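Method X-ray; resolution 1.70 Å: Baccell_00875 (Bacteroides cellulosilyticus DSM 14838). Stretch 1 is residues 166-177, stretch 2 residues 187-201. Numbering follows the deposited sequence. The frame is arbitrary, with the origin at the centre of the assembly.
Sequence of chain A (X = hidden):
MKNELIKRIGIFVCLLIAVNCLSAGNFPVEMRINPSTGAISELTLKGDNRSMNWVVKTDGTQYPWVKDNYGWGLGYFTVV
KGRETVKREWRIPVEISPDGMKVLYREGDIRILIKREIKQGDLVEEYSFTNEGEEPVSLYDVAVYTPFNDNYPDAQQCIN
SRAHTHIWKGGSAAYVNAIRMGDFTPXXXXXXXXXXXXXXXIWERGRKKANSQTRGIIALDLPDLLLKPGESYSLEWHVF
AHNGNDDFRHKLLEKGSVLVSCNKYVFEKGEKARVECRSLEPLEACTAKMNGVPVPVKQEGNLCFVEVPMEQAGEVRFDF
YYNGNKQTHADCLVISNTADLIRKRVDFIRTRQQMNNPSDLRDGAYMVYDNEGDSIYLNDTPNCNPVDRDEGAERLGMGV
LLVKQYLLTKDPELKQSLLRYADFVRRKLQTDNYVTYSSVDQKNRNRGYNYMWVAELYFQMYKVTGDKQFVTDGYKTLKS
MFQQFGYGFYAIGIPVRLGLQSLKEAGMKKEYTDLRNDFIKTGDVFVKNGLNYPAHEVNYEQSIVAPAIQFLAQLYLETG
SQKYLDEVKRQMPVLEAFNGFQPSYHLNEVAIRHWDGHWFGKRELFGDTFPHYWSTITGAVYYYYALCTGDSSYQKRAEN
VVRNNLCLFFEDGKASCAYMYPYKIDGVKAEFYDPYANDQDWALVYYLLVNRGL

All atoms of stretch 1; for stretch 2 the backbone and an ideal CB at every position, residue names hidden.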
# COMPACT_ATOMS: atom_id res chain seq x y z
N HIS A 166 -1.60 -3.00 9.94
CA HIS A 166 -2.35 -3.73 8.91
C HIS A 166 -3.77 -3.83 9.40
O HIS A 166 -4.08 -4.65 10.27
CB HIS A 166 -1.70 -5.07 8.69
CG HIS A 166 -0.30 -4.94 8.18
ND1 HIS A 166 -0.01 -4.30 7.00
CD2 HIS A 166 0.89 -5.29 8.74
CE1 HIS A 166 1.31 -4.27 6.84
NE2 HIS A 166 1.88 -4.88 7.87
N ILE A 167 -4.63 -3.01 8.80
CA ILE A 167 -6.03 -2.90 9.22
C ILE A 167 -6.88 -3.77 8.31
O ILE A 167 -6.74 -3.67 7.09
CB ILE A 167 -6.51 -1.45 9.11
CG1 ILE A 167 -5.59 -0.52 9.91
CG2 ILE A 167 -7.95 -1.33 9.61
CD1 ILE A 167 -5.80 0.93 9.56
N TRP A 168 -7.73 -4.61 8.89
CA TRP A 168 -8.72 -5.35 8.12
C TRP A 168 -10.10 -5.00 8.59
O TRP A 168 -10.48 -5.33 9.74
CB TRP A 168 -8.50 -6.85 8.14
CG TRP A 168 -9.51 -7.58 7.30
CD1 TRP A 168 -10.22 -8.68 7.67
CD2 TRP A 168 -9.95 -7.23 5.98
NE1 TRP A 168 -11.08 -9.03 6.67
CE2 TRP A 168 -10.92 -8.19 5.61
CE3 TRP A 168 -9.60 -6.23 5.06
CZ2 TRP A 168 -11.57 -8.17 4.37
CZ3 TRP A 168 -10.27 -6.19 3.83
CH2 TRP A 168 -11.24 -7.18 3.50
N LYS A 169 -10.86 -4.38 7.69
CA LYS A 169 -12.24 -4.00 7.93
C LYS A 169 -13.20 -5.18 7.77
O LYS A 169 -14.20 -5.12 7.06
CB LYS A 169 -12.65 -2.81 7.02
CG LYS A 169 -12.60 -3.11 5.53
CD LYS A 169 -12.98 -1.90 4.67
CE LYS A 169 -13.07 -2.35 3.21
NZ LYS A 169 -13.41 -1.25 2.29
N GLY A 170 -12.92 -6.26 8.48
CA GLY A 170 -13.62 -7.53 8.26
C GLY A 170 -14.87 -7.76 9.08
O GLY A 170 -15.20 -8.92 9.38
N GLY A 171 -15.57 -6.70 9.44
CA GLY A 171 -16.86 -6.85 10.13
C GLY A 171 -16.66 -7.48 11.50
O GLY A 171 -15.88 -6.97 12.32
N SER A 172 -17.35 -8.60 11.75
CA SER A 172 -17.22 -9.33 13.01
C SER A 172 -15.85 -9.92 13.21
O SER A 172 -15.48 -10.21 14.34
CB SER A 172 -18.26 -10.45 13.14
OG SER A 172 -19.58 -9.98 12.88
N ALA A 173 -15.11 -10.12 12.11
CA ALA A 173 -13.77 -10.70 12.14
C ALA A 173 -12.73 -9.67 11.77
O ALA A 173 -11.65 -10.00 11.25
CB ALA A 173 -13.72 -11.87 11.19
N ALA A 174 -13.02 -8.40 12.05
CA ALA A 174 -12.06 -7.34 11.84
C ALA A 174 -10.86 -7.49 12.78
O ALA A 174 -10.96 -8.09 13.84
CB ALA A 174 -12.73 -6.00 12.05
N TYR A 175 -9.73 -6.93 12.37
CA TYR A 175 -8.53 -6.95 13.16
C TYR A 175 -7.57 -5.85 12.75
O TYR A 175 -7.70 -5.23 11.71
CB TYR A 175 -7.85 -8.33 13.09
CG TYR A 175 -7.33 -8.73 11.73
CD1 TYR A 175 -6.18 -8.15 11.18
CD2 TYR A 175 -7.99 -9.68 10.97
CE1 TYR A 175 -5.72 -8.51 9.94
CE2 TYR A 175 -7.52 -10.07 9.75
CZ TYR A 175 -6.37 -9.48 9.25
OH TYR A 175 -5.93 -9.83 8.00
N VAL A 176 -6.56 -5.66 13.59
CA VAL A 176 -5.38 -4.90 13.25
C VAL A 176 -4.15 -5.72 13.67
O VAL A 176 -4.06 -6.22 14.79
CB VAL A 176 -5.31 -3.51 13.92
CG1 VAL A 176 -4.08 -2.78 13.44
CG2 VAL A 176 -6.56 -2.66 13.62
N ASN A 177 -3.23 -5.90 12.72
CA ASN A 177 -1.96 -6.55 12.99
C ASN A 177 -0.90 -5.48 12.85
O ASN A 177 -0.64 -5.01 11.75
CB ASN A 177 -1.75 -7.68 12.01
CG ASN A 177 -0.48 -8.45 12.28
OD1 ASN A 177 0.10 -8.36 13.38
ND2 ASN A 177 -0.01 -9.19 11.28
N UNK A 187 5.27 -8.00 18.53
CA UNK A 187 4.34 -7.22 17.75
C UNK A 187 3.02 -7.13 18.51
O UNK A 187 2.86 -7.71 19.57
CB UNK A 187 4.14 -7.83 16.36
N UNK A 188 2.07 -6.39 17.95
CA UNK A 188 0.79 -6.18 18.59
C UNK A 188 -0.36 -6.54 17.66
O UNK A 188 -0.30 -6.27 16.47
CB UNK A 188 0.66 -4.73 19.05
N UNK A 189 -1.40 -7.08 18.25
CA UNK A 189 -2.62 -7.43 17.55
C UNK A 189 -3.83 -6.85 18.24
O UNK A 189 -3.83 -6.65 19.47
CB UNK A 189 -2.76 -8.95 17.44
N UNK A 190 -4.87 -6.60 17.45
CA UNK A 190 -6.18 -6.21 17.94
C UNK A 190 -7.14 -7.11 17.19
O UNK A 190 -7.13 -7.10 15.96
CB UNK A 190 -6.48 -4.72 17.73
N UNK A 191 -7.95 -7.87 17.93
CA UNK A 191 -8.92 -8.79 17.36
C UNK A 191 -10.29 -8.43 17.90
O UNK A 191 -10.48 -8.42 19.13
CB UNK A 191 -8.57 -10.24 17.68
N UNK A 192 -11.21 -8.14 16.99
CA UNK A 192 -12.61 -7.87 17.39
C UNK A 192 -13.28 -9.18 17.79
O UNK A 192 -13.29 -10.19 17.06
CB UNK A 192 -13.39 -7.20 16.26
N UNK A 193 -13.89 -9.17 18.98
CA UNK A 193 -14.57 -10.34 19.52
C UNK A 193 -16.05 -10.16 19.76
O UNK A 193 -16.72 -11.15 19.96
CB UNK A 193 -13.91 -10.75 20.84
N UNK A 194 -16.57 -8.94 19.75
CA UNK A 194 -18.00 -8.74 19.76
C UNK A 194 -18.26 -7.47 18.95
O UNK A 194 -17.44 -6.56 18.95
CB UNK A 194 -18.55 -8.64 21.18
N UNK A 195 -19.39 -7.43 18.25
CA UNK A 195 -19.69 -6.33 17.33
C UNK A 195 -18.82 -6.42 16.08
O UNK A 195 -18.37 -7.51 15.71
CB UNK A 195 -19.48 -4.98 18.02
N UNK A 196 -18.62 -5.29 15.43
CA UNK A 196 -17.97 -5.26 14.11
C UNK A 196 -17.28 -3.95 13.83
O UNK A 196 -17.65 -2.90 14.37
CB UNK A 196 -19.00 -5.53 13.01
N UNK A 197 -16.28 -4.02 12.96
CA UNK A 197 -15.65 -2.84 12.38
C UNK A 197 -15.84 -2.94 10.87
O UNK A 197 -15.45 -3.94 10.25
CB UNK A 197 -14.17 -2.74 12.76
N UNK A 198 -16.48 -1.93 10.30
CA UNK A 198 -16.84 -1.93 8.89
C UNK A 198 -15.88 -1.19 7.98
O UNK A 198 -15.89 -1.38 6.77
CB UNK A 198 -18.24 -1.32 8.73
N UNK A 199 -15.09 -0.27 8.54
CA UNK A 199 -14.15 0.51 7.75
C UNK A 199 -13.23 1.27 8.69
O UNK A 199 -13.26 1.07 9.89
CB UNK A 199 -14.88 1.47 6.81
N UNK A 200 -12.37 2.10 8.13
CA UNK A 200 -11.61 3.02 8.94
C UNK A 200 -11.44 4.36 8.25
O UNK A 200 -11.60 4.48 7.04
CB UNK A 200 -10.24 2.42 9.28
N UNK A 201 -11.12 5.37 9.05
CA UNK A 201 -10.87 6.70 8.56
C UNK A 201 -9.49 7.13 8.98
O UNK A 201 -8.92 6.60 9.92
CB UNK A 201 -11.93 7.68 9.06

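Position 187 opens a strand that runs antiparallel to 175-177. Its CB points toward stretch 1 but stays 5.0 Å from Asn177 OD1, so the choice is wide; the residue is His187, whose ring nitrogens bond elsewhere in the structure. At 188 the CB points sideways, at 193 and 194 away, with nothing of stretch 1 near; many residues would fit, and they are Leu188, Thr193 and Asp194.

Position 189 pairs with Asn177. An ideal CB would lie 4.0 Å from Val176 O, with no clash, and the extended backbone (phi -129°) does not demand glycine, yet Gly189 is found. Its CA makes a CA-H...O contact with Val176 O at 3.3 Å.

Position 190 faces Val176 in a hydrogen-bonded pair, its CB on the same side of the sheet as that valine. An aliphatic side chain is the natural choice, branched or not. Leu190 fills it, its CB 4.1 Å from Val176 CB, while Leu190 N donates to Val176 O and Val176 N to Leu190 O, both at 2.8 Å. At 191, on the sheet face of Tyr175, several apolar residues would serve; Val191 CG2 reaches Tyr175 CB at 4.5 Å.

Position 192 points toward Ala174, whose small methyl leaves room for a compact apolar group. Val192 supplies one: CG2 lies 3.9 Å from Ala174 CB, and Val192 N donates to Ala174 O at 3.2 Å.

At 195 phi is 72°, which by itself favours glycine, and Gly195 is present. Water 3 links Gly195 O to Ser172 O.

At 196 the ideal CB already sits 3.4 Å from Gly171 C, so a small residue suits. Ala196 CB lies 3.7 Å from Ser172 N.

Position 197 bridges to Gly171, its CB against the Ala174 methyl, inviting an apolar side chain. Ile197 CB packs 3.7 Å from Ala174 CB; Gly171 N donates to Ile197 O at 2.9 Å, and Ile197 N to Gly171 O at 3.0 Å.

Position 198 points away, so many kinds would suit; it is Arg198, its backbone O joined to Lys169 O by a water that donates to both.

At 199 the CB points away, but the Lys169 chain passes nearby, so a polar group could answer its amine. The backbone N of position 200 donates to Asn199 OD1 at 2.9 Å; a water lies between Asn199 OD1, 2.6 Å away, and Lys169 NZ, which donates to it at 2.8 Å.

Position 200 points toward Ile167, where a large apolar or aromatic group fits. Tyr200 lays a ring face against Ile167 CD1, 3.7 Å from the ring centroid. Position 201 is out of reach, leaving Glu201 unconstrained by stretch 1.

Stretch 2 (187-201) HLGLVVTDGAIRNYE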
# COMPACT_ATOMS: atom_id res chain seq x y z
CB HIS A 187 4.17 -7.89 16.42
CG HIS A 187 5.45 -8.09 15.69
ND1 HIS A 187 6.20 -7.04 15.21
CD2 HIS A 187 6.14 -9.22 15.37
CE1 HIS A 187 7.28 -7.51 14.61
NE2 HIS A 187 7.28 -8.83 14.71
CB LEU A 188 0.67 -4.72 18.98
CG LEU A 188 -0.38 -4.34 20.02
CD1 LEU A 188 0.11 -4.71 21.40
CD2 LEU A 188 -0.66 -2.85 19.99
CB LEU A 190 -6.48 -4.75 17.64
CG LEU A 190 -7.85 -4.19 18.07
CD1 LEU A 190 -7.78 -2.68 18.21
CD2 LEU A 190 -8.97 -4.56 17.09
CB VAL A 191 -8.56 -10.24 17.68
CG1 VAL A 191 -9.71 -11.21 17.37
CG2 VAL A 191 -7.32 -10.63 16.88
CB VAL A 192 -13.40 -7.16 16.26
CG1 VAL A 192 -14.91 -7.09 16.57
CG2 VAL A 192 -12.80 -5.81 15.97
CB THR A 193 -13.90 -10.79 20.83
OG1 THR A 193 -13.77 -9.68 21.74
CG2 THR A 193 -12.51 -11.33 20.51
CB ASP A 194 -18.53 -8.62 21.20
CG ASP A 194 -20.05 -8.73 21.28
OD1 ASP A 194 -20.68 -9.34 20.39
OD2 ASP A 194 -20.63 -8.23 22.27
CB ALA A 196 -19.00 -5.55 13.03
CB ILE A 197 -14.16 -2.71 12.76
CG1 ILE A 197 -13.99 -2.46 14.26
CG2 ILE A 197 -13.46 -1.60 11.96
CD1 ILE A 197 -14.64 -1.19 14.77
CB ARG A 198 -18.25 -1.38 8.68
CG ARG A 198 -18.34 0.10 8.92
CD ARG A 198 -19.45 0.84 8.20
NE ARG A 198 -19.51 2.21 8.77
CZ ARG A 198 -18.92 3.31 8.28
NH1 ARG A 198 -18.23 3.29 7.13
NH2 ARG A 198 -19.03 4.48 8.93
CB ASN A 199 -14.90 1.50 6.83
CG ASN A 199 -14.25 1.61 5.47
OD1 ASN A 199 -13.04 1.69 5.39
ND2 ASN A 199 -15.06 1.58 4.39
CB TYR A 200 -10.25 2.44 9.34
CG TYR A 200 -9.26 2.31 8.20
CD1 TYR A 200 -9.29 1.20 7.37
CD2 TYR A 200 -8.29 3.29 7.95
CE1 TYR A 200 -8.38 1.05 6.35
CE2 TYR A 200 -7.36 3.15 6.92
CZ TYR A 200 -7.44 2.03 6.10
OH TYR A 200 -6.55 1.83 5.06
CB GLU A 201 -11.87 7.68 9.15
CG GLU A 201 -13.26 7.50 8.61
CD GLU A 201 -14.26 8.36 9.35
OE1 GLU A 201 -14.33 9.57 9.03
OE2 GLU A 201 -14.95 7.84 10.27
O HOH W 1 -12.01 1.05 3.05
O HOH W 2 -16.54 -3.74 5.62
O HOH W 3 -17.41 -9.94 16.55
O HOH W 4 -21.13 -9.05 14.86
O HOH W 5 -11.80 -10.60 14.71
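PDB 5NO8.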